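Local structure of beta-N-acetylhexosaminidase (Beutenbergia cavernae, 5BU9) at residues 27-32 against 58-63; 38-43 against 74-79; 130-135 against 181-186; 228-233 against 263-268. The protein probably hydrolyses terminal non-reducing N-acetyl-D-hexosamine residues from N-acetyl-beta-D-hexosaminides, as a member of glycosyl hydrolase family 3. All blocks are in the same frame, centred on the assembly; numbering follows the deposited sequence.

Contact 1. Residues 27-32 against 58-63; sequences VTLDAI and EQLTAA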
loop_
_atom_site.group_PDB
_atom_site.type_symbol
_atom_site.label_atom_id
_atom_site.label_comp_id
_atom_site.label_asym_id
_atom_site.label_seq_id
_atom_site.Cartn_x
_atom_site.Cartn_y
_atom_site.Cartn_z
ATOM N N VAL A 27 -16.778 -12.619 -0.597
ATOM C CA VAL A 27 -16.261 -11.954 -1.816
ATOM C C VAL A 27 -14.731 -12.064 -1.915
ATOM O O VAL A 27 -14.171 -12.270 -3.008
ATOM C CB VAL A 27 -16.712 -10.439 -1.904
ATOM C CG1 VAL A 27 -16.220 -9.621 -0.694
ATOM C CG2 VAL A 27 -16.235 -9.785 -3.227
ATOM N N THR A 28 -14.058 -11.914 -0.782
ATOM C CA THR A 28 -12.595 -12.015 -0.719
ATOM C C THR A 28 -12.113 -13.454 -0.915
ATOM O O THR A 28 -11.173 -13.713 -1.646
ATOM C CB THR A 28 -12.101 -11.500 0.616
ATOM O OG1 THR A 28 -12.711 -10.230 0.832
ATOM C CG2 THR A 28 -10.580 -11.340 0.618
ATOM N N LEU A 29 -12.773 -14.383 -0.241
ATOM C CA LEU A 29 -12.498 -15.791 -0.399
ATOM C C LEU A 29 -12.713 -16.229 -1.859
ATOM O O LEU A 29 -11.923 -16.966 -2.403
ATOM C CB LEU A 29 -13.386 -16.608 0.553
ATOM C CG LEU A 29 -13.105 -16.478 2.055
ATOM C CD1 LEU A 29 -14.105 -17.311 2.851
ATOM C CD2 LEU A 29 -11.691 -16.927 2.396
ATOM N N ASP A 30 -13.796 -15.781 -2.481
ATOM C CA ASP A 30 -13.993 -16.045 -3.892
ATOM C C ASP A 30 -12.898 -15.409 -4.749
ATOM O O ASP A 30 -12.487 -15.988 -5.746
ATOM C CB ASP A 30 -15.348 -15.515 -4.379
ATOM C CG ASP A 30 -16.559 -16.260 -3.752
ATOM O OD1 ASP A 30 -16.399 -17.405 -3.252
ATOM O OD2 ASP A 30 -17.668 -15.667 -3.775
ATOM N N ALA A 31 -12.462 -14.205 -4.396
ATOM C CA ALA A 31 -11.430 -13.511 -5.182
ATOM C C ALA A 31 -10.167 -14.361 -5.199
ATOM O O ALA A 31 -9.575 -14.522 -6.249
ATOM C CB ALA A 31 -11.144 -12.141 -4.631
ATOM N N ILE A 32 -9.796 -14.940 -4.050
ATOM C CA ILE A 32 -8.670 -15.858 -3.973
ATOM C C ILE A 32 -8.907 -17.166 -4.747
ATOM O O ILE A 32 -8.059 -17.602 -5.515
ATOM C CB ILE A 32 -8.331 -16.207 -2.523
ATOM C CG1 ILE A 32 -7.991 -14.968 -1.723
ATOM C CG2 ILE A 32 -7.171 -17.161 -2.474
ATOM C CD1 ILE A 32 -7.837 -15.279 -0.243
ATOM N N GLU A 58 -6.640 -16.824 9.306
ATOM C CA GLU A 58 -6.530 -18.267 9.093
ATOM C C GLU A 58 -7.506 -18.730 7.993
ATOM O O GLU A 58 -7.147 -19.551 7.160
ATOM C CB GLU A 58 -6.755 -19.035 10.419
ATOM C CG GLU A 58 -7.682 -20.277 10.361
ATOM C CD GLU A 58 -7.138 -21.438 9.510
ATOM O OE1 GLU A 58 -5.937 -21.418 9.133
ATOM O OE2 GLU A 58 -7.928 -22.366 9.201
ATOM N N GLN A 59 -8.726 -18.196 7.977
ATOM C CA GLN A 59 -9.699 -18.550 6.948
ATOM C C GLN A 59 -9.255 -18.128 5.550
ATOM O O GLN A 59 -9.540 -18.805 4.547
ATOM C CB GLN A 59 -11.044 -17.905 7.243
ATOM C CG GLN A 59 -11.644 -18.237 8.577
ATOM C CD GLN A 59 -13.038 -17.639 8.720
ATOM O OE1 GLN A 59 -13.939 -17.925 7.918
ATOM N NE2 GLN A 59 -13.216 -16.791 9.730
ATOM N N LEU A 60 -8.586 -16.984 5.491
ATOM C CA LEU A 60 -8.121 -16.441 4.224
ATOM C C LEU A 60 -6.946 -17.289 3.746
ATOM O O LEU A 60 -6.887 -17.661 2.583
ATOM C CB LEU A 60 -7.732 -14.959 4.358
ATOM C CG LEU A 60 -8.834 -13.975 4.839
ATOM C CD1 LEU A 60 -8.271 -12.588 5.136
ATOM C CD2 LEU A 60 -9.898 -13.855 3.787
ATOM N N THR A 61 -6.014 -17.612 4.641
ATOM C CA THR A 61 -4.818 -18.309 4.194
ATOM C C THR A 61 -5.203 -19.745 3.857
ATOM O O THR A 61 -4.533 -20.402 3.080
ATOM C CB THR A 61 -3.667 -18.279 5.243
ATOM O OG1 THR A 61 -4.133 -18.767 6.498
ATOM C CG2 THR A 61 -3.150 -16.868 5.431
ATOM N N ALA A 62 -6.317 -20.211 4.414
ATOM C CA ALA A 62 -6.782 -21.566 4.127
ATOM C C ALA A 62 -7.271 -21.680 2.677
ATOM O O ALA A 62 -7.476 -22.771 2.170
ATOM C CB ALA A 62 -7.876 -21.967 5.093
ATOM N N ALA A 63 -7.463 -20.552 2.010
ATOM C CA ALA A 63 -7.921 -20.586 0.638
ATOM C C ALA A 63 -6.742 -20.689 -0.306
ATOM O O ALA A 63 -6.941 -20.880 -1.497
ATOM C CB ALA A 63 -8.758 -19.348 0.313
#
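Leu29 and Ile32 of helix 26-35 meet Leu60 of helix 50-61 and Ala63 in the loop that follows, two neighbouring helices on the outside of a TIM barrel. Leu29 and Leu60 cross at about a right angle, methyl to methyl, with Leu29 CD2 3.8 Å from Leu60 CD2. The CG of Leu29 stands anti to the carbonyl carbon (chi1 -68°), and from there the branch ending in CD2 reaches the other helix. Deeper in, Thr28 CG2 touches the same Leu60 CD2 at 4.1 Å. One turn along, Ile32 CG2 packs on Ala63 CB at 3.9 Å; a residue as small as alanine suits the place, since its CB points toward the facing helix and is enough to make this contact.

A second group of contacts sets methyls against backbone carbonyls. Leu29 CD2 lies 3.6 Å from Gln59 O, and Ile32 CD1 lies 3.8 Å from Leu60 O.

The polar end of Thr28 takes no part in this packing: OG1 is hydrogen-bonded to Gly18 O of strand 15-20, while Thr28, Ile32 and Leu60 all also rest on Val40 of strand 39-43. With Thr28, Ile32 and Leu60 on the strand side and Gln59 at the solvent side, the two helices are held by shape and by exclusion of water, not by directional bonds.

Contact 2. Residues 38-43 against 74-79; sequences GNVFLA and LLVATD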
loop_
_atom_site.group_PDB
_atom_site.type_symbol
_atom_site.label_atom_id
_atom_site.label_comp_id
_atom_site.label_asym_id
_atom_site.label_seq_id
_atom_site.Cartn_x
_atom_site.Cartn_y
_atom_site.Cartn_z
ATOM N N GLY A 38 -3.926 -13.002 -4.928
ATOM C CA GLY A 38 -2.829 -13.555 -4.152
ATOM C C GLY A 38 -2.476 -12.798 -2.885
ATOM O O GLY A 38 -1.573 -13.207 -2.142
ATOM N N ASN A 39 -3.208 -11.714 -2.613
ATOM C CA ASN A 39 -2.929 -10.889 -1.457
ATOM C C ASN A 39 -4.230 -10.346 -0.895
ATOM O O ASN A 39 -5.169 -10.126 -1.645
ATOM C CB ASN A 39 -1.999 -9.732 -1.814
ATOM C CG ASN A 39 -0.806 -10.171 -2.637
ATOM O OD1 ASN A 39 0.116 -10.794 -2.126
ATOM N ND2 ASN A 39 -0.824 -9.844 -3.930
ATOM N N VAL A 40 -4.271 -10.120 0.421
ATOM C CA VAL A 40 -5.452 -9.579 1.061
ATOM C C VAL A 40 -5.123 -8.412 1.980
ATOM O O VAL A 40 -3.981 -8.195 2.382
ATOM C CB VAL A 40 -6.218 -10.668 1.827
ATOM C CG1 VAL A 40 -6.719 -11.724 0.871
ATOM C CG2 VAL A 40 -5.326 -11.299 2.853
ATOM N N PHE A 41 -6.160 -7.661 2.296
ATOM C CA PHE A 41 -6.038 -6.477 3.097
ATOM C C PHE A 41 -7.202 -6.461 4.084
ATOM O O PHE A 41 -8.347 -6.589 3.681
ATOM C CB PHE A 41 -6.059 -5.223 2.215
ATOM C CG PHE A 41 -6.187 -3.960 2.985
ATOM C CD1 PHE A 41 -5.067 -3.354 3.535
ATOM C CD2 PHE A 41 -7.434 -3.380 3.200
ATOM C CE1 PHE A 41 -5.193 -2.169 4.278
ATOM C CE2 PHE A 41 -7.565 -2.201 3.924
ATOM C CZ PHE A 41 -6.432 -1.600 4.472
ATOM N N LEU A 42 -6.927 -6.295 5.367
ATOM C CA LEU A 42 -8.011 -6.198 6.366
ATOM C C LEU A 42 -8.437 -4.747 6.577
ATOM O O LEU A 42 -7.619 -3.923 7.009
ATOM C CB LEU A 42 -7.566 -6.827 7.693
ATOM C CG LEU A 42 -7.769 -8.340 7.784
ATOM C CD1 LEU A 42 -6.882 -9.097 6.866
ATOM C CD2 LEU A 42 -7.565 -8.813 9.219
ATOM N N ALA A 43 -9.707 -4.444 6.280
ATOM C CA ALA A 43 -10.195 -3.062 6.195
ATOM C C ALA A 43 -11.072 -2.688 7.370
ATOM O O ALA A 43 -11.564 -3.561 8.077
ATOM C CB ALA A 43 -10.973 -2.845 4.914
ATOM N N LEU A 74 -0.248 -15.736 0.916
ATOM C CA LEU A 74 -0.780 -14.382 0.873
ATOM C C LEU A 74 0.167 -13.390 1.532
ATOM O O LEU A 74 0.772 -13.686 2.558
ATOM C CB LEU A 74 -2.137 -14.321 1.586
ATOM C CG LEU A 74 -3.244 -15.286 1.142
ATOM C CD1 LEU A 74 -4.517 -15.145 2.004
ATOM C CD2 LEU A 74 -3.529 -15.051 -0.354
ATOM N N LEU A 75 0.302 -12.219 0.924
ATOM C CA LEU A 75 0.619 -11.018 1.668
ATOM C C LEU A 75 -0.690 -10.651 2.405
ATOM O O LEU A 75 -1.781 -10.577 1.800
ATOM C CB LEU A 75 1.111 -9.889 0.749
ATOM C CG LEU A 75 2.555 -10.065 0.280
ATOM C CD1 LEU A 75 2.878 -9.125 -0.866
ATOM C CD2 LEU A 75 3.548 -9.844 1.427
ATOM N N VAL A 76 -0.595 -10.497 3.722
ATOM C CA VAL A 76 -1.745 -10.138 4.538
ATOM C C VAL A 76 -1.445 -8.776 5.151
ATOM O O VAL A 76 -0.590 -8.648 6.034
ATOM C CB VAL A 76 -2.027 -11.181 5.638
ATOM C CG1 VAL A 76 -3.311 -10.844 6.315
ATOM C CG2 VAL A 76 -2.052 -12.586 5.076
ATOM N N ALA A 77 -2.133 -7.764 4.657
ATOM C CA ALA A 77 -1.832 -6.394 5.005
ATOM C C ALA A 77 -2.947 -5.798 5.798
ATOM O O ALA A 77 -4.091 -6.252 5.692
ATOM C CB ALA A 77 -1.620 -5.558 3.724
ATOM N N THR A 78 -2.640 -4.756 6.566
ATOM C CA THR A 78 -3.696 -3.881 7.078
ATOM C C THR A 78 -3.111 -2.471 7.209
ATOM O O THR A 78 -1.928 -2.253 6.940
ATOM C CB THR A 78 -4.301 -4.377 8.431
ATOM O OG1 THR A 78 -5.418 -3.559 8.772
ATOM C CG2 THR A 78 -3.300 -4.279 9.550
ATOM N N ASP A 79 -3.954 -1.520 7.581
ATOM C CA ASP A 79 -3.537 -0.142 7.862
ATOM C C ASP A 79 -3.270 0.072 9.338
ATOM O O ASP A 79 -4.206 0.465 10.068
ATOM C CB ASP A 79 -4.621 0.870 7.447
ATOM C CG ASP A 79 -4.548 1.270 5.973
ATOM O OD1 ASP A 79 -3.613 0.847 5.245
ATOM O OD2 ASP A 79 -5.447 2.029 5.550
#
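Val40 and Val76 sit opposite each other in a parallel strand pair, 39-43 beside 75-78, whose axes run 22° apart and which is joined by Val40 N to Leu75 O (2.9 Å), Ala77 N to Val40 O and Leu42 N to Ala77 O. Thr78 adds a side-chain bond: its OG1, anti to the backbone N (chi1 -173°), donates to Leu42 O at 2.8 Å. Val40, Leu42 and Val76 share one face, where Val76 CG1 touches both Val40 CG2 and Leu42 CD1.

On the other face, the ring of Phe41 lies beyond Ala77, small enough to leave it room, and reaches Asp79. The carboxylate carbon CG of Asp79 stands in the ring plane at its edge, 3.7 Å from Phe41 CZ, with the two planes 73° apart. An alanine in place of Phe41 would probably leave a gap beside Asp79 and Leu130, where the ring packs on both, and the carboxylate freer to turn. Asn39, whose OD1 takes a hydrogen bond from Lys337 NZ, lies beside Leu75.

The Phe41 face looks into the barrel, onto Met16 of strand 15-20, whereas the valine face is covered by helices 26-35 and 50-61 through Ile32, Val57 and Leu60.

Contact 3. Residues 130-135 against 181-186; sequences LAPVMD and TVIKHF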
loop_
_atom_site.group_PDB
_atom_site.type_symbol
_atom_site.label_atom_id
_atom_site.label_comp_id
_atom_site.label_asym_id
_atom_site.label_seq_id
_atom_site.Cartn_x
_atom_site.Cartn_y
_atom_site.Cartn_z
ATOM N N LEU A 130 0.664 -1.365 5.777
ATOM C CA LEU A 130 0.625 -0.220 4.860
ATOM C C LEU A 130 0.939 1.056 5.661
ATOM O O LEU A 130 0.060 1.879 5.983
ATOM C CB LEU A 130 -0.735 -0.131 4.126
ATOM C CG LEU A 130 -1.224 -1.408 3.432
ATOM C CD1 LEU A 130 -2.414 -1.090 2.531
ATOM C CD2 LEU A 130 -0.120 -2.084 2.615
ATOM N N ALA A 131 2.224 1.199 5.968
ATOM C CA ALA A 131 2.765 2.269 6.811
ATOM C C ALA A 131 4.267 1.988 6.793
ATOM O O ALA A 131 4.641 0.873 6.504
ATOM C CB ALA A 131 2.174 2.212 8.250
ATOM N N PRO A 132 5.134 2.965 7.114
ATOM C CA PRO A 132 4.847 4.308 7.614
ATOM C C PRO A 132 4.544 5.317 6.511
ATOM O O PRO A 132 5.010 5.182 5.386
ATOM C CB PRO A 132 6.143 4.680 8.330
ATOM C CG PRO A 132 7.226 3.999 7.458
ATOM C CD PRO A 132 6.591 2.721 6.984
ATOM N N VAL A 133 3.771 6.334 6.865
ATOM C CA VAL A 133 3.609 7.546 6.061
ATOM C C VAL A 133 4.908 8.342 5.996
ATOM O O VAL A 133 5.411 8.810 7.009
ATOM C CB VAL A 133 2.485 8.420 6.637
ATOM C CG1 VAL A 133 2.492 9.779 6.017
ATOM C CG2 VAL A 133 1.141 7.750 6.440
HETATM N N MSE A 134 5.454 8.517 4.804
HETATM C CA MSE A 134 6.646 9.345 4.666
HETATM C C MSE A 134 6.350 10.627 3.899
HETATM O O MSE A 134 7.265 11.292 3.412
HETATM C CB MSE A 134 7.763 8.557 3.997
HETATM C CG MSE A 134 8.127 7.322 4.799
HETATM SE SE MSE A 134 9.863 6.593 4.334
HETATM C CE MSE A 134 10.966 7.842 5.362
ATOM N N ASP A 135 5.064 10.957 3.808
ATOM C CA ASP A 135 4.623 12.210 3.251
ATOM C C ASP A 135 5.195 13.299 4.133
ATOM O O ASP A 135 5.289 13.111 5.335
ATOM C CB ASP A 135 3.085 12.314 3.225
ATOM C CG ASP A 135 2.436 11.317 2.291
ATOM O OD1 ASP A 135 2.886 11.180 1.121
ATOM O OD2 ASP A 135 1.456 10.680 2.743
ATOM N N THR A 181 7.004 -3.321 5.673
ATOM C CA THR A 181 6.283 -2.055 5.615
ATOM C C THR A 181 6.120 -1.571 4.169
ATOM O O THR A 181 6.800 -2.053 3.259
ATOM C CB THR A 181 7.004 -0.993 6.438
ATOM O OG1 THR A 181 8.411 -1.065 6.166
ATOM C CG2 THR A 181 6.761 -1.243 7.943
ATOM N N VAL A 182 5.174 -0.664 3.965
ATOM C CA VAL A 182 4.977 -0.003 2.682
ATOM C C VAL A 182 5.081 1.498 2.885
ATOM O O VAL A 182 4.218 2.074 3.520
ATOM C CB VAL A 182 3.622 -0.363 2.106
ATOM C CG1 VAL A 182 3.428 0.315 0.744
ATOM C CG2 VAL A 182 3.486 -1.912 2.018
ATOM N N ILE A 183 6.126 2.153 2.392
ATOM C CA ILE A 183 6.197 3.603 2.628
ATOM C C ILE A 183 5.197 4.281 1.682
ATOM O O ILE A 183 5.020 3.845 0.539
ATOM C CB ILE A 183 7.647 4.138 2.482
ATOM C CG1 ILE A 183 8.224 3.825 1.115
ATOM C CG2 ILE A 183 8.553 3.510 3.538
ATOM C CD1 ILE A 183 9.515 4.550 0.882
ATOM N N LYS A 184 4.492 5.298 2.164
ATOM C CA LYS A 184 3.385 5.893 1.392
ATOM C C LYS A 184 3.302 7.411 1.680
ATOM O O LYS A 184 3.795 7.845 2.727
ATOM C CB LYS A 184 2.091 5.172 1.742
ATOM C CG LYS A 184 1.615 5.343 3.191
ATOM C CD LYS A 184 0.418 4.427 3.407
ATOM C CE LYS A 184 -0.328 4.753 4.675
ATOM N NZ LYS A 184 -1.455 3.775 4.963
ATOM N N HIS A 185 2.752 8.236 0.786
ATOM C CA HIS A 185 2.242 7.879 -0.539
ATOM C C HIS A 185 3.020 8.638 -1.606
ATOM O O HIS A 185 2.863 9.845 -1.743
ATOM C CB HIS A 185 0.743 8.243 -0.684
ATOM C CG HIS A 185 -0.101 7.904 0.503
ATOM N ND1 HIS A 185 0.023 8.548 1.716
ATOM C CD2 HIS A 185 -1.117 7.015 0.650
ATOM C CE1 HIS A 185 -0.867 8.059 2.564
ATOM N NE2 HIS A 185 -1.580 7.132 1.940
ATOM N N PHE A 186 3.829 7.930 -2.378
ATOM C CA PHE A 186 4.749 8.548 -3.319
ATOM C C PHE A 186 3.987 9.220 -4.467
ATOM O O PHE A 186 3.057 8.634 -5.021
ATOM C CB PHE A 186 5.716 7.484 -3.857
ATOM C CG PHE A 186 6.818 8.036 -4.660
ATOM C CD1 PHE A 186 8.009 8.385 -4.057
ATOM C CD2 PHE A 186 6.679 8.207 -6.021
ATOM C CE1 PHE A 186 9.063 8.895 -4.786
ATOM C CE2 PHE A 186 7.750 8.735 -6.781
ATOM C CZ PHE A 186 8.929 9.078 -6.155
#
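Lys184 and His185, joined by a cis peptide bond in the TIM barrel strand 180-186, are gripped by loop 130-135 and line a glycerol-holding pocket, probably part of the substrate site. The backbones are tied by Val182 N to Ala131 O, Lys184 N to Pro132 O, and Met134 N to Lys184 O at 2.7 Å; Pro132, also after a cis peptide, lays its ring carbons against Ile183 CG2.

The extended chain of Lys184 passes Val133 CG2, and its NZ donates to Leu130 O at 2.6 Å from above the carbonyl plane. The same NZ makes a salt bridge with Glu81 and a hydrogen bond to the glycerol, which is also hydrogen-bonded to His185 NE2.

Asp135 holds the histidine twice. His185 ND1 gives its N-H to the syn lone pair of OD2 (2.8 Å), ring and carboxylate being nearly coplanar, 3° apart, while His185 N donates to OD1 at 3.0 Å; OD1 also accepts from Leu189 N. An alanine in place of Asp135 would probably leave His185 ND1 and the backbone N-H groups of His185 and Leu189 without this acceptor, and the imidazole freer to rotate. Lys184 CG sits over the ring centre, 3.7 Å above its plane.

Contact 4. Residues 228-233 against 263-268; sequences VMTSTA and GVVVTD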
loop_
_atom_site.group_PDB
_atom_site.type_symbol
_atom_site.label_atom_id
_atom_site.label_comp_id
_atom_site.label_asym_id
_atom_site.label_seq_id
_atom_site.Cartn_x
_atom_site.Cartn_y
_atom_site.Cartn_z
ATOM N N VAL A 228 6.615 0.269 -1.892
ATOM C CA VAL A 228 6.260 1.682 -1.940
ATOM C C VAL A 228 4.833 1.797 -2.456
ATOM O O VAL A 228 4.476 1.167 -3.461
ATOM C CB VAL A 228 7.222 2.492 -2.834
ATOM C CG1 VAL A 228 6.696 3.905 -2.994
ATOM C CG2 VAL A 228 8.665 2.470 -2.261
HETATM N N MSE A 229 4.028 2.616 -1.792
HETATM C CA MSE A 229 2.678 2.927 -2.285
HETATM C C MSE A 229 2.619 4.293 -2.984
HETATM O O MSE A 229 3.190 5.278 -2.512
HETATM C CB MSE A 229 1.647 2.883 -1.149
HETATM C CG MSE A 229 0.275 3.333 -1.585
HETATM SE SE MSE A 229 -1.026 3.323 -0.131
HETATM C CE MSE A 229 -1.253 1.441 0.048
ATOM N N THR A 230 1.931 4.339 -4.115
ATOM C CA THR A 230 1.764 5.563 -4.893
ATOM C C THR A 230 0.420 6.252 -4.580
ATOM O O THR A 230 -0.584 5.588 -4.275
ATOM C CB THR A 230 1.825 5.266 -6.400
ATOM O OG1 THR A 230 0.859 4.248 -6.684
ATOM C CG2 THR A 230 3.257 4.791 -6.846
ATOM N N SER A 231 0.456 7.585 -4.647
ATOM C CA SER A 231 -0.667 8.521 -4.622
ATOM C C SER A 231 -1.498 8.513 -5.911
ATOM O O SER A 231 -0.959 8.213 -6.975
ATOM C CB SER A 231 -0.090 9.923 -4.421
ATOM O OG SER A 231 -1.029 10.946 -4.572
ATOM N N THR A 232 -2.781 8.894 -5.836
ATOM C CA THR A 232 -3.557 9.059 -7.068
ATOM C C THR A 232 -3.753 10.531 -7.422
ATOM O O THR A 232 -4.406 10.843 -8.397
ATOM C CB THR A 232 -4.935 8.406 -7.008
ATOM O OG1 THR A 232 -5.635 8.918 -5.890
ATOM C CG2 THR A 232 -4.833 6.882 -6.907
ATOM N N ALA A 233 -3.169 11.431 -6.643
ATOM C CA ALA A 233 -3.212 12.862 -6.941
ATOM C C ALA A 233 -2.528 13.163 -8.273
ATOM O O ALA A 233 -1.680 12.399 -8.724
ATOM C CB ALA A 233 -2.544 13.655 -5.809
ATOM N N GLY A 263 11.765 -2.735 -5.617
ATOM C CA GLY A 263 10.815 -3.584 -4.918
ATOM C C GLY A 263 9.426 -3.467 -5.500
ATOM O O GLY A 263 9.262 -3.191 -6.696
ATOM N N VAL A 264 8.425 -3.655 -4.649
ATOM C CA VAL A 264 7.052 -3.767 -5.084
ATOM C C VAL A 264 6.314 -2.437 -4.948
ATOM O O VAL A 264 6.333 -1.809 -3.872
ATOM C CB VAL A 264 6.359 -4.876 -4.291
ATOM C CG1 VAL A 264 4.868 -4.801 -4.472
ATOM C CG2 VAL A 264 6.926 -6.250 -4.695
ATOM N N VAL A 265 5.700 -1.990 -6.046
ATOM C CA VAL A 265 4.914 -0.764 -6.075
ATOM C C VAL A 265 3.432 -1.110 -5.882
ATOM O O VAL A 265 2.873 -1.900 -6.642
ATOM C CB VAL A 265 5.097 0.014 -7.390
ATOM C CG1 VAL A 265 4.105 1.179 -7.448
ATOM C CG2 VAL A 265 6.525 0.502 -7.534
ATOM N N VAL A 266 2.809 -0.509 -4.874
ATOM C CA VAL A 266 1.402 -0.745 -4.527
ATOM C C VAL A 266 0.618 0.516 -4.820
ATOM O O VAL A 266 1.092 1.605 -4.495
ATOM C CB VAL A 266 1.270 -1.145 -3.048
ATOM C CG1 VAL A 266 -0.169 -1.578 -2.685
ATOM C CG2 VAL A 266 2.253 -2.245 -2.765
ATOM N N THR A 267 -0.544 0.404 -5.464
ATOM C CA THR A 267 -1.407 1.581 -5.611
ATOM C C THR A 267 -2.046 1.919 -4.278
ATOM O O THR A 267 -2.202 1.058 -3.397
ATOM C CB THR A 267 -2.572 1.407 -6.629
ATOM O OG1 THR A 267 -3.465 0.389 -6.157
ATOM C CG2 THR A 267 -2.064 1.062 -8.020
ATOM N N ASP A 268 -2.432 3.182 -4.133
ATOM C CA ASP A 268 -3.436 3.546 -3.144
ATOM C C ASP A 268 -4.738 2.778 -3.549
ATOM O O ASP A 268 -4.853 2.260 -4.672
ATOM C CB ASP A 268 -3.614 5.070 -3.123
ATOM C CG ASP A 268 -4.425 5.572 -1.922
ATOM O OD1 ASP A 268 -4.955 4.761 -1.130
ATOM O OD2 ASP A 268 -4.561 6.806 -1.799
HETATM O O HOH W 1 -4.062 8.979 -3.268
#
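Met229 and Val266 lie side by side in adjacent parallel strands of the TIM barrel, 228-230 and 264-267, which cross at -35°. In the first shell are the backbone bonds: Val228 N to Val264 O, Val266 N to Val228 O at 2.8 Å, and Thr230 N to Val266 O at 2.9 Å. A weak bond from Asp268 N to Thr230 O follows.

The side chains divide between two faces. Met229, built as selenomethionine, has CG anti to the backbone N (chi1 174°) and bends at its third torsion, which brings CE to 3.6 Å from Thr267 O; a long, flexible chain suits this reach. On the opposite face Thr230 CG2 and Val265 CG1 meet at 3.8 Å, their side chains crossing at about a right angle. Beta-branched residues fit well here, filling the space between the strands and helix 248-258, where Val251 and Leu255 receive them.

Further out, each oxygen of the Asp268 carboxylate has a partner. OD1 accepts a hydrogen bond from a bound glycerol, and OD2 accepts one from water 1 at 2.7 Å. That water accepts in turn from Thr232 N (2.9 Å), and the turn after strand 228-230 probably helps in this way to place the carboxylate. The turn is itself an ST turn, in which Ser231 OG accepts from Ala233 N at 3.0 Å.

Contacts 2, 3 and 4 belong to the same barrel sheet, and contact 1 packs against its outside. The centres of contacts 1 and 2 are about 11 Å apart, joined where Thr28 CG2 and Ile32 CD1 each come within 3.9 Å of Val40 CG1. Contact 2 passes to contact 3 through Phe41 CE1, 3.5 Å from Leu130 CD1. Contacts 3 and 4 lie on neighbouring strands, 180-186 and 227-230, and meet where Ile183 O is 2.8 Å from Met229 N. Asp79, Lys184, His185 and Asp268 contact glycerol, probably from the crystallisation liquor, which may mark the substrate pocket at the barrel mouth. Contact 1 stays remote, its nearest atoms about 13 Å from contact 3.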